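Local coordinates for protein lipoxygenase (PDB 5EK8) that probably uses a non-heme iron to insert molecular oxygen into polyunsaturated fatty acids, as a cyanobacterial 9R-lipoxygenase, at residues 217-228 and 605-616. Numbering follows the deposited sequence.
Sequences KEPSLTQIQADY and APDPIEATNQVY
Pro219 and Pro608 come together where two nearly parallel helices begin: the axes of helix 221-227 and of residues 608-616 approach to 9.9 Å at a crossing angle of -19°. Each has an N-cap whose side chain accepts from a backbone N-H of the first turn, Ser220 from Gln223 and Asp607 from Glu610. Pro608, at a first-turn position where no backbone N-H is needed, meets Pro219 obliquely, CB to CD 3.9 Å, and its CG packs on the Pro219 carbonyl oxygen.

Leu221 straddles the start of helix 608-623: CD2 touches Ala605 CB at 3.6 Å, while CD1 reaches Ala611 CB. Ala611 is small enough to admit Ile224 CD1 as well, and Ile224 CG2 packs on Thr612 CA (3.7 Å), the two side chains crossing at about a right angle.

Tyr228 closes the far end. With chi1 -174° turning CG1 away from the backbone N, this Val615 methyl is brought over one face of the phenol as a CH-pi contact, 4.0 Å from the ring centroid. Thr612 OG1 meets the ring's edge and hydrogen-bonds Tyr228 OH at 2.7 Å; His208 of helix 188-214 also bonds this threonine hydroxyl, so the buried oxygen has two partners. Tyr616 CB packs on Tyr228 CZ, while the Tyr616 hydroxyl hydrogen-bonds Thr202.

The arrangement is near-parallel helix packing within the largely helical catalytic domain of the lipoxygenase fold, joining a short helix after helix 188-214 to helix 608-623, in the C-terminal part of a chain whose last residue, Ile668, binds iron.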
ATOM      1  N   LYS A 217       4.668   4.676 -35.190  1.00 77.91           N
ATOM      2  CA  LYS A 217       5.990   4.126 -34.903  1.00 77.24           C
ATOM      3  C   LYS A 217       6.879   5.158 -34.213  1.00 73.80           C
ATOM      4  O   LYS A 217       8.021   4.871 -33.850  1.00 72.60           O
ATOM      5  CB  LYS A 217       6.654   3.630 -36.189  1.00 84.66           C
ATOM      6  CG  LYS A 217       5.735   3.627 -37.401  1.00 94.05           C
ATOM      7  CD  LYS A 217       6.373   2.927 -38.593  1.00 99.99           C
ATOM      8  CE  LYS A 217       5.407   2.854 -39.767  1.00104.32           C
ATOM      9  NZ  LYS A 217       4.129   2.187 -39.380  1.00105.03           N
ATOM     10  N   GLU A 218       6.346   6.359 -34.032  1.00 72.66           N
ATOM     11  CA  GLU A 218       7.079   7.429 -33.371  1.00 75.69           C
ATOM     12  C   GLU A 218       6.351   7.835 -32.092  1.00 73.49           C
ATOM     13  O   GLU A 218       5.153   7.595 -31.970  1.00 74.23           O
ATOM     14  CB  GLU A 218       7.259   8.623 -34.321  1.00 79.05           C
ATOM     15  CG  GLU A 218       8.621   8.652 -35.007  1.00 78.64           C
ATOM     16  CD  GLU A 218       8.722   9.732 -36.060  1.00 85.85           C
ATOM     17  OE1 GLU A 218       7.703  10.405 -36.313  1.00 89.13           O
ATOM     18  OE2 GLU A 218       9.818   9.907 -36.636  1.00 90.42           O
ATOM     19  N   PRO A 219       7.070   8.429 -31.122  1.00 71.77           N
ATOM     20  CA  PRO A 219       8.508   8.731 -31.139  1.00 72.21           C
ATOM     21  C   PRO A 219       9.367   7.488 -30.938  1.00 72.36           C
ATOM     22  O   PRO A 219       8.874   6.480 -30.436  1.00 74.87           O
ATOM     23  CB  PRO A 219       8.674   9.705 -29.972  1.00 69.59           C
ATOM     24  CG  PRO A 219       7.586   9.340 -29.034  1.00 67.97           C
ATOM     25  CD  PRO A 219       6.428   8.895 -29.879  1.00 67.73           C
ATOM     26  N   SER A 220      10.629   7.561 -31.342  1.00 70.44           N
ATOM     27  CA  SER A 220      11.558   6.458 -31.147  1.00 65.73           C
ATOM     28  C   SER A 220      11.737   6.170 -29.665  1.00 61.89           C
ATOM     29  O   SER A 220      11.418   7.007 -28.819  1.00 60.57           O
ATOM     30  CB  SER A 220      12.911   6.777 -31.787  1.00 68.21           C
ATOM     31  OG  SER A 220      13.525   7.890 -31.158  1.00 68.01           O
ATOM     32  N   LEU A 221      12.252   4.987 -29.351  1.00 59.29           N
ATOM     33  CA  LEU A 221      12.556   4.644 -27.971  1.00 51.56           C
ATOM     34  C   LEU A 221      13.688   5.518 -27.449  1.00 51.29           C
ATOM     35  O   LEU A 221      13.716   5.892 -26.276  1.00 52.81           O
ATOM     36  CB  LEU A 221      12.923   3.172 -27.856  1.00 48.71           C
ATOM     37  CG  LEU A 221      11.997   2.377 -26.937  1.00 50.13           C
ATOM     38  CD1 LEU A 221      10.586   2.306 -27.513  1.00 45.99           C
ATOM     39  CD2 LEU A 221      12.572   0.993 -26.694  1.00 50.30           C
ATOM     40  N   THR A 222      14.614   5.848 -28.341  1.00 53.48           N
ATOM     41  CA  THR A 222      15.724   6.735 -28.018  1.00 57.92           C
ATOM     42  C   THR A 222      15.239   8.127 -27.609  1.00 52.00           C
ATOM     43  O   THR A 222      15.711   8.699 -26.622  1.00 46.59           O
ATOM     44  CB  THR A 222      16.680   6.869 -29.206  1.00 60.44           C
ATOM     45  OG1 THR A 222      17.088   5.563 -29.634  1.00 58.95           O
ATOM     46  CG2 THR A 222      17.900   7.687 -28.815  1.00 59.92           C
ATOM     47  N   GLN A 223      14.291   8.657 -28.375  1.00 50.52           N
ATOM     48  CA  GLN A 223      13.727   9.977 -28.116  1.00 56.16           C
ATOM     49  C   GLN A 223      12.936  10.015 -26.805  1.00 59.29           C
ATOM     50  O   GLN A 223      13.066  10.959 -26.017  1.00 62.38           O
ATOM     51  CB  GLN A 223      12.837  10.401 -29.281  1.00 63.00           C
ATOM     52  CG  GLN A 223      12.305  11.814 -29.181  1.00 72.92           C
ATOM     53  CD  GLN A 223      11.464  12.190 -30.382  1.00 82.53           C
ATOM     54  OE1 GLN A 223      11.600  11.602 -31.459  1.00 86.75           O
ATOM     55  NE2 GLN A 223      10.575  13.164 -30.204  1.00 84.72           N
ATOM     56  N   ILE A 224      12.118   8.987 -26.580  1.00 55.79           N
ATOM     57  CA  ILE A 224      11.343   8.869 -25.346  1.00 47.98           C
ATOM     58  C   ILE A 224      12.271   8.798 -24.146  1.00 46.41           C
ATOM     59  O   ILE A 224      12.058   9.481 -23.142  1.00 48.74           O
ATOM     60  CB  ILE A 224      10.433   7.620 -25.352  1.00 42.51           C
ATOM     61  CG1 ILE A 224       9.361   7.748 -26.430  1.00 44.80           C
ATOM     62  CG2 ILE A 224       9.766   7.426 -23.996  1.00 35.65           C
ATOM     63  CD1 ILE A 224       8.496   6.520 -26.557  1.00 46.32           C
ATOM     64  N   GLN A 225      13.309   7.975 -24.257  1.00 43.46           N
ATOM     65  CA  GLN A 225      14.254   7.822 -23.161  1.00 42.74           C
ATOM     66  C   GLN A 225      14.978   9.137 -22.872  1.00 46.65           C
ATOM     67  O   GLN A 225      15.085   9.552 -21.720  1.00 46.14           O
ATOM     68  CB  GLN A 225      15.262   6.726 -23.470  1.00 39.83           C
ATOM     69  CG  GLN A 225      16.020   6.253 -22.248  1.00 44.47           C
ATOM     70  CD  GLN A 225      15.159   5.408 -21.322  1.00 50.35           C
ATOM     71  OE1 GLN A 225      14.940   4.215 -21.566  1.00 53.74           O
ATOM     72  NE2 GLN A 225      14.664   6.023 -20.255  1.00 48.11           N
ATOM     73  N   ALA A 226      15.460   9.786 -23.929  1.00 47.82           N
ATOM     74  CA  ALA A 226      16.154  11.066 -23.806  1.00 48.84           C
ATOM     75  C   ALA A 226      15.291  12.133 -23.145  1.00 50.15           C
ATOM     76  O   ALA A 226      15.774  12.892 -22.302  1.00 51.11           O
ATOM     77  CB  ALA A 226      16.614  11.548 -25.173  1.00 44.31           C
ATOM     78  N   ASP A 227      14.016  12.185 -23.525  1.00 47.06           N
ATOM     79  CA  ASP A 227      13.126  13.243 -23.053  1.00 47.88           C
ATOM     80  C   ASP A 227      12.781  13.123 -21.563  1.00 51.74           C
ATOM     81  O   ASP A 227      12.345  14.098 -20.945  1.00 52.96           O
ATOM     82  CB  ASP A 227      11.846  13.272 -23.890  1.00 47.50           C
ATOM     83  CG  ASP A 227      12.056  13.926 -25.248  1.00 54.68           C
ATOM     84  OD1 ASP A 227      13.169  14.436 -25.497  1.00 58.41           O
ATOM     85  OD2 ASP A 227      11.112  13.941 -26.066  1.00 57.28           O
ATOM     86  N   TYR A 228      12.973  11.937 -20.992  1.00 51.20           N
ATOM     87  CA  TYR A 228      12.866  11.766 -19.544  1.00 50.15           C
ATOM     88  C   TYR A 228      14.258  11.783 -18.925  1.00 46.83           C
ATOM     89  O   TYR A 228      15.237  11.483 -19.603  1.00 50.73           O
ATOM     90  CB  TYR A 228      12.154  10.459 -19.180  1.00 52.98           C
ATOM     91  CG  TYR A 228      10.677  10.410 -19.502  1.00 55.87           C
ATOM     92  CD1 TYR A 228       9.745  11.041 -18.691  1.00 56.31           C
ATOM     93  CD2 TYR A 228      10.213   9.701 -20.602  1.00 60.70           C
ATOM     94  CE1 TYR A 228       8.392  10.984 -18.981  1.00 59.71           C
ATOM     95  CE2 TYR A 228       8.863   9.638 -20.900  1.00 61.40           C
ATOM     96  CZ  TYR A 228       7.957  10.281 -20.088  1.00 60.77           C
ATOM     97  OH  TYR A 228       6.616  10.217 -20.386  1.00 59.41           O
ATOM     98  N   ALA A 605      10.512  -4.363 -27.930  1.00 54.96           N
ATOM     99  CA  ALA A 605      10.210  -3.470 -26.817  1.00 51.12           C
ATOM    100  C   ALA A 605       8.761  -2.961 -26.847  1.00 50.19           C
ATOM    101  O   ALA A 605       8.065  -3.136 -27.849  1.00 52.37           O
ATOM    102  CB  ALA A 605      11.190  -2.304 -26.836  1.00 46.65           C
ATOM    103  N   PRO A 606       8.292  -2.360 -25.734  1.00 45.05           N
ATOM    104  CA  PRO A 606       6.980  -1.698 -25.717  1.00 44.57           C
ATOM    105  C   PRO A 606       6.796  -0.706 -26.867  1.00 49.34           C
ATOM    106  O   PRO A 606       7.762  -0.063 -27.271  1.00 53.85           O
ATOM    107  CB  PRO A 606       6.984  -0.958 -24.376  1.00 41.41           C
ATOM    108  CG  PRO A 606       7.868  -1.769 -23.504  1.00 40.58           C
ATOM    109  CD  PRO A 606       8.903  -2.402 -24.389  1.00 41.76           C
ATOM    110  N   ASP A 607       5.580  -0.579 -27.389  1.00 51.26           N
ATOM    111  CA  ASP A 607       5.319   0.426 -28.410  1.00 52.27           C
ATOM    112  C   ASP A 607       5.468   1.808 -27.753  1.00 56.85           C
ATOM    113  O   ASP A 607       5.440   1.901 -26.522  1.00 58.06           O
ATOM    114  CB  ASP A 607       3.936   0.209 -29.059  1.00 50.35           C
ATOM    115  CG  ASP A 607       2.769   0.387 -28.092  1.00 54.68           C
ATOM    116  OD1 ASP A 607       1.670  -0.125 -28.408  1.00 55.38           O
ATOM    117  OD2 ASP A 607       2.928   1.035 -27.036  1.00 55.54           O
ATOM    118  N   PRO A 608       5.648   2.873 -28.558  1.00 54.78           N
ATOM    119  CA  PRO A 608       5.935   4.215 -28.028  1.00 52.55           C
ATOM    120  C   PRO A 608       5.067   4.649 -26.842  1.00 51.23           C
ATOM    121  O   PRO A 608       5.604   5.131 -25.841  1.00 48.84           O
ATOM    122  CB  PRO A 608       5.676   5.115 -29.236  1.00 54.37           C
ATOM    123  CG  PRO A 608       6.069   4.276 -30.395  1.00 56.22           C
ATOM    124  CD  PRO A 608       5.696   2.857 -30.033  1.00 55.39           C
ATOM    125  N   ILE A 609       3.755   4.462 -26.943  1.00 49.71           N
ATOM    126  CA  ILE A 609       2.841   4.941 -25.910  1.00 48.67           C
ATOM    127  C   ILE A 609       2.976   4.121 -24.609  1.00 45.31           C
ATOM    128  O   ILE A 609       2.940   4.672 -23.491  1.00 38.95           O
ATOM    129  CB  ILE A 609       1.390   4.943 -26.441  1.00 54.42           C
ATOM    130  CG1 ILE A 609       0.431   5.544 -25.417  1.00 58.26           C
ATOM    131  CG2 ILE A 609       0.966   3.565 -26.878  1.00 60.88           C
ATOM    132  CD1 ILE A 609      -0.742   6.263 -26.064  1.00 61.44           C
ATOM    133  N   GLU A 610       3.195   2.818 -24.753  1.00 47.49           N
ATOM    134  CA  GLU A 610       3.468   1.968 -23.600  1.00 51.81           C
ATOM    135  C   GLU A 610       4.800   2.331 -22.955  1.00 53.84           C
ATOM    136  O   GLU A 610       4.929   2.326 -21.731  1.00 52.86           O
ATOM    137  CB  GLU A 610       3.477   0.493 -23.994  1.00 56.98           C
ATOM    138  CG  GLU A 610       2.101  -0.116 -24.180  1.00 65.15           C
ATOM    139  CD  GLU A 610       2.154  -1.623 -24.344  1.00 68.45           C
ATOM    140  OE1 GLU A 610       1.120  -2.284 -24.109  1.00 67.81           O
ATOM    141  OE2 GLU A 610       3.232  -2.143 -24.708  1.00 69.48           O
ATOM    142  N   ALA A 611       5.789   2.640 -23.790  1.00 53.02           N
ATOM    143  CA  ALA A 611       7.127   2.981 -23.314  1.00 48.94           C
ATOM    144  C   ALA A 611       7.119   4.272 -22.499  1.00 44.66           C
ATOM    145  O   ALA A 611       7.587   4.324 -21.343  1.00 42.67           O
ATOM    146  CB  ALA A 611       8.080   3.109 -24.487  1.00 49.42           C
ATOM    147  N   THR A 612       6.574   5.316 -23.111  1.00 39.89           N
ATOM    148  CA  THR A 612       6.520   6.605 -22.451  1.00 43.21           C
ATOM    149  C   THR A 612       5.692   6.509 -21.177  1.00 44.37           C
ATOM    150  O   THR A 612       6.068   7.085 -20.162  1.00 45.37           O
ATOM    151  CB  THR A 612       5.959   7.714 -23.371  1.00 43.86           C
ATOM    152  OG1 THR A 612       5.925   8.955 -22.654  1.00 45.37           O
ATOM    153  CG2 THR A 612       4.567   7.380 -23.877  1.00 34.72           C
ATOM    154  N   ASN A 613       4.592   5.760 -21.211  1.00 46.49           N
ATOM    155  CA  ASN A 613       3.791   5.612 -20.001  1.00 44.49           C
ATOM    156  C   ASN A 613       4.537   4.848 -18.910  1.00 40.41           C
ATOM    157  O   ASN A 613       4.418   5.176 -17.727  1.00 39.32           O
ATOM    158  CB  ASN A 613       2.461   4.933 -20.319  1.00 51.14           C
ATOM    159  CG  ASN A 613       1.452   5.897 -20.906  1.00 57.08           C
ATOM    160  OD1 ASN A 613       0.716   6.564 -20.176  1.00 57.13           O
ATOM    161  ND2 ASN A 613       1.427   5.994 -22.230  1.00 61.08           N
ATOM    162  N   GLN A 614       5.311   3.841 -19.311  1.00 38.46           N
ATOM    163  CA  GLN A 614       6.165   3.101 -18.382  1.00 40.43           C
ATOM    164  C   GLN A 614       7.089   4.044 -17.624  1.00 45.60           C
ATOM    165  O   GLN A 614       7.025   4.151 -16.384  1.00 47.78           O
ATOM    166  CB  GLN A 614       6.999   2.054 -19.126  1.00 36.36           C
ATOM    167  CG  GLN A 614       8.047   1.355 -18.257  1.00 34.14           C
ATOM    168  CD  GLN A 614       8.934   0.406 -19.055  1.00 37.10           C
ATOM    169  OE1 GLN A 614       8.582  -0.010 -20.158  1.00 43.93           O
ATOM    170  NE2 GLN A 614      10.095   0.065 -18.500  1.00 31.69           N
ATOM    171  N   VAL A 615       7.938   4.741 -18.378  1.00 48.93           N
ATOM    172  CA  VAL A 615       8.911   5.642 -17.767  1.00 48.85           C
ATOM    173  C   VAL A 615       8.223   6.737 -16.945  1.00 47.68           C
ATOM    174  O   VAL A 615       8.649   7.060 -15.829  1.00 50.76           O
ATOM    175  CB  VAL A 615       9.818   6.284 -18.826  1.00 49.92           C
ATOM    176  CG1 VAL A 615      10.910   7.113 -18.156  1.00 46.08           C
ATOM    177  CG2 VAL A 615      10.424   5.204 -19.713  1.00 49.96           C
ATOM    178  N   TYR A 616       7.147   7.288 -17.495  1.00 42.59           N
ATOM    179  CA  TYR A 616       6.376   8.323 -16.816  1.00 46.80           C
ATOM    180  C   TYR A 616       5.900   7.872 -15.441  1.00 50.13           C
ATOM    181  O   TYR A 616       6.184   8.522 -14.434  1.00 54.75           O
ATOM    182  CB  TYR A 616       5.176   8.741 -17.666  1.00 50.16           C
ATOM    183  CG  TYR A 616       4.221   9.679 -16.966  1.00 53.66           C
ATOM    184  CD1 TYR A 616       4.550  11.011 -16.765  1.00 54.86           C
ATOM    185  CD2 TYR A 616       2.983   9.233 -16.514  1.00 55.29           C
ATOM    186  CE1 TYR A 616       3.679  11.867 -16.127  1.00 57.46           C
ATOM    187  CE2 TYR A 616       2.103  10.086 -15.879  1.00 53.84           C
ATOM    188  CZ  TYR A 616       2.458  11.402 -15.685  1.00 56.99           C
ATOM    189  OH  TYR A 616       1.597  12.266 -15.052  1.00 58.42           O
TER